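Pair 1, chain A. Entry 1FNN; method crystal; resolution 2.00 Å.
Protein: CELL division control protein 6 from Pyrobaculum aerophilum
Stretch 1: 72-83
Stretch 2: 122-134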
# COMPACT_ATOMS: atom_id res chain seq x y z
N THR A 72 -19.34 -12.50 -18.86
CA THR A 72 -18.41 -12.56 -19.97
C THR A 72 -18.04 -14.00 -20.31
O THR A 72 -17.96 -14.85 -19.42
CB THR A 72 -17.13 -11.73 -19.67
OG1 THR A 72 -16.30 -11.68 -20.83
CG2 THR A 72 -16.27 -12.30 -18.53
N THR A 73 -17.59 -14.21 -21.55
CA THR A 73 -17.08 -15.52 -21.92
C THR A 73 -15.58 -15.51 -21.78
O THR A 73 -14.93 -16.51 -22.07
CB THR A 73 -17.45 -15.82 -23.40
OG1 THR A 73 -16.94 -14.73 -24.20
CG2 THR A 73 -18.96 -15.88 -23.54
N ALA A 74 -14.97 -14.33 -21.53
CA ALA A 74 -13.53 -14.27 -21.50
C ALA A 74 -12.98 -15.06 -20.32
O ALA A 74 -13.65 -15.04 -19.27
CB ALA A 74 -13.05 -12.81 -21.37
N ARG A 75 -11.75 -15.52 -20.44
CA ARG A 75 -11.11 -16.22 -19.32
C ARG A 75 -10.10 -15.29 -18.63
O ARG A 75 -9.27 -14.71 -19.35
CB ARG A 75 -10.29 -17.41 -19.86
CG ARG A 75 -11.13 -18.24 -20.84
CD ARG A 75 -12.05 -19.18 -20.10
NE ARG A 75 -12.44 -20.25 -21.04
CZ ARG A 75 -12.04 -21.52 -21.08
NH1 ARG A 75 -11.17 -22.01 -20.23
NH2 ARG A 75 -12.56 -22.27 -22.04
N PHE A 76 -10.15 -15.15 -17.32
CA PHE A 76 -9.24 -14.26 -16.61
C PHE A 76 -7.97 -15.03 -16.25
O PHE A 76 -8.10 -16.05 -15.58
CB PHE A 76 -9.91 -13.86 -15.30
CG PHE A 76 -9.14 -12.94 -14.39
CD1 PHE A 76 -8.55 -11.78 -14.85
CD2 PHE A 76 -9.03 -13.25 -13.05
CE1 PHE A 76 -7.86 -10.95 -13.98
CE2 PHE A 76 -8.34 -12.42 -12.18
CZ PHE A 76 -7.75 -11.26 -12.64
N VAL A 77 -6.86 -14.70 -16.86
CA VAL A 77 -5.60 -15.40 -16.71
C VAL A 77 -4.61 -14.49 -15.96
O VAL A 77 -4.08 -13.52 -16.51
CB VAL A 77 -5.06 -15.86 -18.08
CG1 VAL A 77 -3.70 -16.53 -17.85
CG2 VAL A 77 -6.01 -16.90 -18.73
N TYR A 78 -4.57 -14.68 -14.66
CA TYR A 78 -3.78 -13.77 -13.81
C TYR A 78 -2.36 -14.29 -13.67
O TYR A 78 -2.11 -15.39 -13.15
CB TYR A 78 -4.51 -13.61 -12.48
CG TYR A 78 -3.69 -12.75 -11.52
CD1 TYR A 78 -3.80 -11.36 -11.55
CD2 TYR A 78 -2.83 -13.36 -10.62
CE1 TYR A 78 -3.05 -10.59 -10.69
CE2 TYR A 78 -2.07 -12.59 -9.74
CZ TYR A 78 -2.20 -11.21 -9.79
OH TYR A 78 -1.46 -10.44 -8.94
N ILE A 79 -1.37 -13.47 -14.06
CA ILE A 79 0.02 -13.88 -14.00
C ILE A 79 0.77 -12.99 -12.99
O ILE A 79 0.94 -11.81 -13.25
CB ILE A 79 0.78 -13.82 -15.31
CG1 ILE A 79 0.19 -14.63 -16.46
CG2 ILE A 79 2.25 -14.32 -15.13
CD1 ILE A 79 -0.05 -16.10 -16.08
N ASN A 80 1.18 -13.59 -11.87
CA ASN A 80 1.94 -12.75 -10.90
C ASN A 80 3.39 -12.76 -11.32
O ASN A 80 4.10 -13.77 -11.10
CB ASN A 80 1.74 -13.33 -9.50
CG ASN A 80 2.59 -12.69 -8.42
OD1 ASN A 80 3.46 -11.86 -8.70
ND2 ASN A 80 2.33 -13.11 -7.19
N GLY A 81 3.91 -11.65 -11.83
CA GLY A 81 5.26 -11.55 -12.34
C GLY A 81 6.32 -11.70 -11.25
O GLY A 81 7.50 -11.91 -11.55
N PHE A 82 5.94 -11.62 -9.98
CA PHE A 82 6.90 -11.89 -8.91
C PHE A 82 7.26 -13.38 -8.91
O PHE A 82 8.35 -13.71 -8.46
CB PHE A 82 6.38 -11.50 -7.53
CG PHE A 82 7.36 -11.82 -6.43
CD1 PHE A 82 8.38 -10.93 -6.12
CD2 PHE A 82 7.26 -13.00 -5.72
CE1 PHE A 82 9.28 -11.23 -5.10
CE2 PHE A 82 8.15 -13.30 -4.70
CZ PHE A 82 9.16 -12.41 -4.40
N ILE A 83 6.30 -14.23 -9.22
CA ILE A 83 6.44 -15.67 -9.23
C ILE A 83 6.86 -16.22 -10.58
O ILE A 83 7.79 -17.02 -10.69
CB ILE A 83 5.07 -16.29 -8.86
CG1 ILE A 83 4.66 -15.78 -7.47
CG2 ILE A 83 5.10 -17.81 -8.90
CD1 ILE A 83 3.22 -16.12 -7.11
N GLU A 122 -8.67 -22.33 -32.11
CA GLU A 122 -9.50 -23.52 -32.36
C GLU A 122 -10.55 -23.79 -31.32
O GLU A 122 -11.53 -24.51 -31.55
CB GLU A 122 -8.56 -24.74 -32.48
CG GLU A 122 -7.53 -24.55 -33.60
CD GLU A 122 -8.10 -24.10 -34.93
OE1 GLU A 122 -9.33 -24.21 -35.12
OE2 GLU A 122 -7.34 -23.63 -35.80
N ARG A 123 -10.35 -23.27 -30.10
CA ARG A 123 -11.35 -23.45 -29.05
C ARG A 123 -12.18 -22.17 -28.96
O ARG A 123 -13.03 -22.09 -28.09
CB ARG A 123 -10.68 -23.85 -27.74
CG ARG A 123 -10.21 -25.30 -27.68
CD ARG A 123 -9.19 -25.58 -26.59
NE ARG A 123 -9.61 -25.20 -25.25
CZ ARG A 123 -8.83 -24.94 -24.22
NH1 ARG A 123 -9.40 -24.61 -23.05
NH2 ARG A 123 -7.51 -24.98 -24.29
N ASP A 124 -11.91 -21.20 -29.81
CA ASP A 124 -12.63 -19.92 -29.85
C ASP A 124 -12.67 -19.30 -28.43
O ASP A 124 -13.74 -19.02 -27.92
CB ASP A 124 -14.05 -20.15 -30.37
CG ASP A 124 -14.79 -18.85 -30.61
OD1 ASP A 124 -14.16 -17.86 -31.01
OD2 ASP A 124 -16.02 -18.76 -30.41
N LEU A 125 -11.49 -19.02 -27.89
CA LEU A 125 -11.38 -18.56 -26.52
C LEU A 125 -11.01 -17.07 -26.55
O LEU A 125 -10.56 -16.58 -27.58
CB LEU A 125 -10.24 -19.24 -25.75
CG LEU A 125 -10.28 -20.77 -25.64
CD1 LEU A 125 -8.95 -21.28 -25.13
CD2 LEU A 125 -11.46 -21.23 -24.80
N TYR A 126 -11.30 -16.40 -25.45
CA TYR A 126 -10.97 -14.98 -25.29
C TYR A 126 -10.34 -14.89 -23.89
O TYR A 126 -10.90 -15.41 -22.92
CB TYR A 126 -12.23 -14.13 -25.42
CG TYR A 126 -12.86 -14.16 -26.80
CD1 TYR A 126 -13.91 -15.03 -27.08
CD2 TYR A 126 -12.40 -13.33 -27.82
CE1 TYR A 126 -14.49 -15.09 -28.33
CE2 TYR A 126 -12.97 -13.36 -29.08
CZ TYR A 126 -14.01 -14.25 -29.32
OH TYR A 126 -14.57 -14.27 -30.58
N MET A 127 -9.12 -14.40 -23.86
CA MET A 127 -8.29 -14.30 -22.68
C MET A 127 -8.12 -12.83 -22.22
O MET A 127 -7.67 -11.99 -23.00
CB MET A 127 -6.91 -14.90 -23.02
CG MET A 127 -5.93 -14.80 -21.89
SD MET A 127 -4.42 -15.70 -21.99
CE MET A 127 -3.67 -15.11 -23.51
N PHE A 128 -8.49 -12.57 -20.98
CA PHE A 128 -8.11 -11.31 -20.33
C PHE A 128 -6.84 -11.63 -19.52
O PHE A 128 -6.91 -12.24 -18.45
CB PHE A 128 -9.25 -10.84 -19.44
CG PHE A 128 -9.03 -9.73 -18.47
CD1 PHE A 128 -9.84 -9.65 -17.34
CD2 PHE A 128 -8.07 -8.75 -18.64
CE1 PHE A 128 -9.68 -8.63 -16.41
CE2 PHE A 128 -7.90 -7.73 -17.71
CZ PHE A 128 -8.71 -7.67 -16.59
N LEU A 129 -5.71 -11.25 -20.06
CA LEU A 129 -4.41 -11.57 -19.49
C LEU A 129 -3.84 -10.41 -18.68
O LEU A 129 -3.85 -9.24 -19.08
CB LEU A 129 -3.48 -11.95 -20.64
CG LEU A 129 -2.02 -12.28 -20.30
CD1 LEU A 129 -1.92 -13.53 -19.41
CD2 LEU A 129 -1.20 -12.45 -21.59
N VAL A 130 -3.58 -10.70 -17.40
CA VAL A 130 -3.01 -9.68 -16.54
C VAL A 130 -1.56 -10.08 -16.26
O VAL A 130 -1.32 -11.17 -15.71
CB VAL A 130 -3.79 -9.56 -15.20
CG1 VAL A 130 -3.07 -8.57 -14.30
CG2 VAL A 130 -5.24 -9.12 -15.45
N LEU A 131 -0.63 -9.19 -16.57
CA LEU A 131 0.75 -9.44 -16.11
C LEU A 131 1.06 -8.52 -14.94
O LEU A 131 1.47 -7.36 -15.16
CB LEU A 131 1.71 -9.21 -17.29
CG LEU A 131 1.40 -10.04 -18.53
CD1 LEU A 131 2.37 -9.69 -19.67
CD2 LEU A 131 1.46 -11.55 -18.25
N ASP A 132 0.77 -8.97 -13.72
CA ASP A 132 0.93 -8.17 -12.53
C ASP A 132 2.41 -8.10 -12.14
O ASP A 132 3.20 -8.97 -12.54
CB ASP A 132 0.15 -8.74 -11.33
CG ASP A 132 -0.32 -7.66 -10.39
OD1 ASP A 132 0.22 -6.52 -10.45
OD2 ASP A 132 -1.23 -7.91 -9.58
N ASP A 133 2.81 -7.01 -11.52
CA ASP A 133 4.21 -6.74 -11.21
C ASP A 133 5.14 -7.14 -12.33
O ASP A 133 6.12 -7.85 -12.12
CB ASP A 133 4.67 -7.44 -9.92
CG ASP A 133 3.76 -6.97 -8.79
OD1 ASP A 133 3.44 -5.76 -8.78
OD2 ASP A 133 3.44 -7.84 -7.97
N ALA A 134 4.86 -6.58 -13.50
CA ALA A 134 5.56 -6.86 -14.73
C ALA A 134 6.94 -6.27 -14.87
O ALA A 134 7.69 -6.76 -15.74
CB ALA A 134 4.66 -6.41 -15.89
O HOH W 1 -13.26 -17.67 -23.81

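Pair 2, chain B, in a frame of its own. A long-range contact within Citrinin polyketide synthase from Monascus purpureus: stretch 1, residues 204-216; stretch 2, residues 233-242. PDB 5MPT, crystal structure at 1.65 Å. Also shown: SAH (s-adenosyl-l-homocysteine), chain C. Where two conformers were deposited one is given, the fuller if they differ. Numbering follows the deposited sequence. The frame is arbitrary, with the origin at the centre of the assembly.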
# COMPACT_ATOMS: atom_id res chain seq x y z
N THR B 204 22.19 12.60 -23.57
CA THR B 204 22.69 12.03 -24.81
C THR B 204 21.61 11.95 -25.88
O THR B 204 21.88 11.45 -26.98
CB THR B 204 23.29 10.64 -24.58
OG1 THR B 204 22.32 9.81 -23.93
CG2 THR B 204 24.54 10.73 -23.73
N GLY B 205 20.41 12.46 -25.60
CA GLY B 205 19.27 12.26 -26.47
C GLY B 205 18.58 10.93 -26.30
O GLY B 205 17.51 10.71 -26.89
N GLU B 206 19.15 10.03 -25.52
CA GLU B 206 18.65 8.69 -25.32
C GLU B 206 17.69 8.66 -24.14
O GLU B 206 17.87 9.38 -23.17
CB GLU B 206 19.79 7.74 -25.05
CG GLU B 206 20.71 7.56 -26.24
CD GLU B 206 21.99 6.85 -25.87
OE1 GLU B 206 22.65 7.25 -24.88
OE2 GLU B 206 22.35 5.89 -26.58
N PRO B 207 16.70 7.76 -24.17
CA PRO B 207 15.64 7.80 -23.17
C PRO B 207 16.00 7.12 -21.87
O PRO B 207 16.75 6.14 -21.82
CB PRO B 207 14.49 7.05 -23.85
CG PRO B 207 15.19 6.06 -24.72
CD PRO B 207 16.46 6.73 -25.19
N LEU B 208 15.45 7.70 -20.81
CA LEU B 208 15.35 7.05 -19.52
C LEU B 208 14.17 6.09 -19.59
O LEU B 208 13.06 6.48 -19.98
CB LEU B 208 15.16 8.11 -18.44
CG LEU B 208 15.31 7.69 -16.98
CD1 LEU B 208 16.70 7.18 -16.75
CD2 LEU B 208 15.01 8.91 -16.06
N ARG B 209 14.42 4.83 -19.30
CA ARG B 209 13.40 3.80 -19.38
C ARG B 209 12.93 3.48 -17.98
O ARG B 209 13.70 2.99 -17.14
CB ARG B 209 13.95 2.57 -20.11
CG ARG B 209 14.43 2.94 -21.51
CD ARG B 209 14.87 1.73 -22.36
NE ARG B 209 14.87 2.10 -23.78
CZ ARG B 209 15.91 2.05 -24.60
NH1 ARG B 209 17.09 1.61 -24.18
NH2 ARG B 209 15.75 2.43 -25.87
N ILE B 210 11.65 3.76 -17.74
CA ILE B 210 11.01 3.61 -16.45
C ILE B 210 9.85 2.65 -16.62
O ILE B 210 9.02 2.82 -17.53
CB ILE B 210 10.49 4.95 -15.90
CG1 ILE B 210 11.62 5.97 -15.87
CG2 ILE B 210 9.83 4.74 -14.53
CD1 ILE B 210 11.17 7.39 -15.41
N LEU B 211 9.78 1.64 -15.76
CA LEU B 211 8.68 0.68 -15.79
C LEU B 211 8.01 0.67 -14.43
O LEU B 211 8.67 0.47 -13.40
CB LEU B 211 9.17 -0.71 -16.16
CG LEU B 211 8.09 -1.78 -16.38
CD1 LEU B 211 8.51 -2.70 -17.55
CD2 LEU B 211 7.85 -2.56 -15.12
N GLU B 212 6.70 0.86 -14.42
CA GLU B 212 5.93 0.83 -13.19
C GLU B 212 5.19 -0.50 -13.11
O GLU B 212 4.42 -0.85 -14.01
CB GLU B 212 4.96 2.01 -13.11
CG GLU B 212 4.18 2.01 -11.81
CD GLU B 212 3.20 3.13 -11.67
OE1 GLU B 212 3.02 3.91 -12.63
OE2 GLU B 212 2.56 3.20 -10.60
N MET B 213 5.43 -1.23 -12.03
CA MET B 213 4.70 -2.44 -11.75
C MET B 213 3.55 -2.16 -10.80
O MET B 213 3.60 -1.23 -10.00
CB MET B 213 5.62 -3.50 -11.16
CG MET B 213 6.74 -3.85 -12.12
SD MET B 213 7.76 -5.18 -11.51
CE MET B 213 8.23 -5.97 -13.04
N GLY B 214 2.51 -2.97 -10.94
CA GLY B 214 1.35 -2.82 -10.06
C GLY B 214 0.78 -1.43 -10.08
O GLY B 214 0.28 -0.92 -9.05
N ALA B 215 0.79 -0.79 -11.25
CA ALA B 215 0.40 0.61 -11.34
C ALA B 215 -1.07 0.80 -11.03
O ALA B 215 -1.48 1.90 -10.62
CB ALA B 215 0.73 1.15 -12.73
N GLY B 216 -1.87 -0.24 -11.20
CA GLY B 216 -3.24 -0.24 -10.77
C GLY B 216 -4.05 0.95 -11.24
O GLY B 216 -4.19 1.18 -12.44
N VAL B 233 12.97 15.59 -20.47
CA VAL B 233 14.08 14.78 -20.94
C VAL B 233 13.52 13.51 -21.58
O VAL B 233 12.45 13.03 -21.19
CB VAL B 233 15.07 14.43 -19.82
CG1 VAL B 233 15.78 15.71 -19.32
CG2 VAL B 233 14.37 13.67 -18.70
N PRO B 234 14.20 12.93 -22.56
CA PRO B 234 13.64 11.77 -23.25
C PRO B 234 13.36 10.63 -22.27
O PRO B 234 14.18 10.32 -21.41
CB PRO B 234 14.72 11.40 -24.26
CG PRO B 234 15.55 12.63 -24.42
CD PRO B 234 15.52 13.31 -23.09
N VAL B 235 12.20 10.03 -22.43
CA VAL B 235 11.72 9.00 -21.50
C VAL B 235 10.80 8.06 -22.25
O VAL B 235 10.09 8.45 -23.18
CB VAL B 235 10.99 9.63 -20.29
CG1 VAL B 235 9.85 10.51 -20.76
CG2 VAL B 235 10.45 8.55 -19.35
N GLU B 236 10.82 6.80 -21.82
CA GLU B 236 9.80 5.81 -22.16
C GLU B 236 9.29 5.26 -20.84
O GLU B 236 10.06 4.66 -20.08
CB GLU B 236 10.38 4.71 -23.06
CG GLU B 236 10.83 5.20 -24.44
CD GLU B 236 11.74 4.21 -25.18
OE1 GLU B 236 11.90 3.07 -24.70
OE2 GLU B 236 12.29 4.59 -26.24
N TYR B 237 8.01 5.51 -20.54
CA TYR B 237 7.35 5.08 -19.31
C TYR B 237 6.40 3.94 -19.61
O TYR B 237 5.40 4.14 -20.32
CB TYR B 237 6.60 6.23 -18.68
CG TYR B 237 6.17 6.01 -17.25
CD1 TYR B 237 5.08 5.20 -16.95
CD2 TYR B 237 6.83 6.64 -16.22
CE1 TYR B 237 4.67 5.03 -15.63
CE2 TYR B 237 6.43 6.49 -14.91
CZ TYR B 237 5.34 5.68 -14.63
OH TYR B 237 4.96 5.53 -13.31
N THR B 238 6.70 2.75 -19.10
CA THR B 238 5.88 1.58 -19.32
C THR B 238 5.06 1.37 -18.05
O THR B 238 5.60 1.04 -16.99
CB THR B 238 6.75 0.36 -19.66
OG1 THR B 238 7.57 0.66 -20.80
CG2 THR B 238 5.89 -0.85 -19.98
N MET B 239 3.77 1.61 -18.17
CA MET B 239 2.84 1.41 -17.08
C MET B 239 2.29 -0.00 -17.18
O MET B 239 1.74 -0.39 -18.22
CB MET B 239 1.73 2.44 -17.14
CG MET B 239 0.78 2.36 -15.99
SD MET B 239 -0.71 3.27 -16.32
CE MET B 239 -1.55 2.99 -14.77
N THR B 240 2.43 -0.78 -16.11
CA THR B 240 2.01 -2.18 -16.13
C THR B 240 1.25 -2.56 -14.86
O THR B 240 1.30 -1.87 -13.84
CB THR B 240 3.22 -3.11 -16.29
OG1 THR B 240 3.87 -3.30 -15.04
CG2 THR B 240 4.22 -2.55 -17.30
N ASP B 241 0.52 -3.68 -14.96
CA ASP B 241 -0.23 -4.23 -13.83
C ASP B 241 -0.64 -5.64 -14.21
O ASP B 241 -0.64 -6.00 -15.38
CB ASP B 241 -1.49 -3.40 -13.50
CG ASP B 241 -2.04 -3.68 -12.09
OD1 ASP B 241 -1.70 -2.97 -11.11
OD2 ASP B 241 -2.84 -4.61 -11.94
N LEU B 242 -0.99 -6.41 -13.19
CA LEU B 242 -1.58 -7.71 -13.43
C LEU B 242 -2.94 -7.59 -14.11
O LEU B 242 -3.33 -8.50 -14.85
CB LEU B 242 -1.73 -8.47 -12.11
CG LEU B 242 -2.10 -9.97 -12.26
CD1 LEU B 242 -1.04 -10.73 -13.03
CD2 LEU B 242 -2.25 -10.61 -10.89
N SAH C . -0.03 1.04 -7.13
CA SAH C . -1.47 0.81 -6.81
CB SAH C . -1.87 0.70 -5.35
CG SAH C . -1.49 -0.60 -4.67
SD SAH C . -2.79 -1.81 -5.11
C SAH C . -2.28 1.97 -7.45
O SAH C . -3.51 1.61 -7.75
OXT SAH C . -1.85 3.09 -7.60
C5' SAH C . -1.82 -3.25 -5.64
C4' SAH C . -1.78 -3.29 -7.15
O4' SAH C . -0.89 -4.37 -7.49
C3' SAH C . -3.12 -3.59 -7.84
O3' SAH C . -3.24 -2.71 -8.94
C2' SAH C . -2.98 -5.06 -8.27
O2' SAH C . -3.68 -5.35 -9.48
C1' SAH C . -1.47 -5.15 -8.51
N9 SAH C . -0.89 -6.48 -8.44
C8 SAH C . -1.18 -7.49 -7.56
N7 SAH C . -0.52 -8.60 -7.78
C5 SAH C . 0.26 -8.30 -8.89
C6 SAH C . 1.19 -9.06 -9.63
N6 SAH C . 1.47 -10.35 -9.38
N1 SAH C . 1.79 -8.46 -10.67
C2 SAH C . 1.49 -7.19 -10.95
N3 SAH C . 0.64 -6.37 -10.33
C4 SAH C . 0.05 -7.00 -9.30
O HOH W 2 16.74 10.80 -20.94
O HOH W 3 10.05 1.60 -20.12
O HOH W 4 2.93 -4.96 -13.13

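Two neighbouring parallel β-strands offer side chains a fixed scaffold: the backbone sets the spacing and the register, and the residues must fill what remains. Pair 1, from a cell division control protein 6, and pair 2, from a citrinin polyketide synthase, show how differently this can be done. Fourteen central residues superpose with an RMSD of 0.5 Å, and in both pairs the strand axes approach to 4.7 Å, inclined by 18° in pair 1 and 12° in pair 2.

The shared framework is the hydrogen-bond ladder of a parallel sheet, in which alternate residues of the first strand bond to the two residues flanking their partner. In pair 1, Val A77 N donates to Phe A128 O (2.9 Å) and Val A130 N to Val A77 O (3.0 Å). At the matching positions of pair 2, Ile B210 N donates to Glu B236 O (3.0 Å) and Thr B238 N to Ile B210 O (2.8 Å). The ladder begins equivalently too, with Arg A75 N to Tyr A126 O at 2.6 Å and Leu B208 N to Pro B234 O at 3.0 Å. A proline can take the tyrosine's place in this bond, since the bond uses only the backbone carbonyl; but Tyr A126 N also donates to a water at 2.9 Å, and that water donates to Thr A73 O at 2.7 Å, a link that Pro B234, having no N-H, cannot make.

Some positions keep their chemistry. Val A77 and Ile B210 have side-chain centres 0.4 Å apart. Val A77 CG1 packs on Leu A129 CD1 at 3.8 Å, while Ile B210 CG2 lies 3.8 Å from Tyr B237 CE2, so an aromatic ring replaces a leucine as the bridge partner.

Elsewhere the solutions part. On the face carrying Phe A76 and Phe A128, the two rings meet obliquely, CD1 to CD1 at 3.5 Å, with Phe A76 CE1 reaching Val A130 CG2 at the same distance. Pair 2 places Arg B209 and Glu B236 at these positions, and a salt bridge joins Arg B209 NE to Glu B236 OE1 at 3.3 Å: opposite charges take the place of apolar contact.

On the other face, Ile A79 packs apolar atoms against its neighbours, CG1 lying 3.8 Å from Leu A129 CD1 and CB 3.8 Å from Leu A131 CD2. Its counterpart, Glu B212, instead accepts a hydrogen bond from the tyrosine that matches Leu A129, Tyr B237 OH to Glu B212 OE1 at 2.6 Å. Pair 1 also has a tyrosine–carboxylate bond, but on the opposite face and with the tyrosine on the first strand: Tyr A78 OH donates to Asp A132 OD2 at 2.6 Å.

Toward the C-terminal ends the match loosens. Asp A132 N donates to Ile A79 O at 2.9 Å; in pair 2 both Thr B240 N (2.9 Å) and Thr B240 OG1 (2.7 Å) donate to Glu B212 O. Gly A81 N then bonds to Asp A132 O at 2.9 Å, as Ala B215 N does to Thr B240 O at 2.9 Å. Beyond the ladder, Asp B241 binds S-adenosyl-L-homocysteine, its OD1 and OD2 each 2.7 Å from the ligand's O3' and O2', respectively.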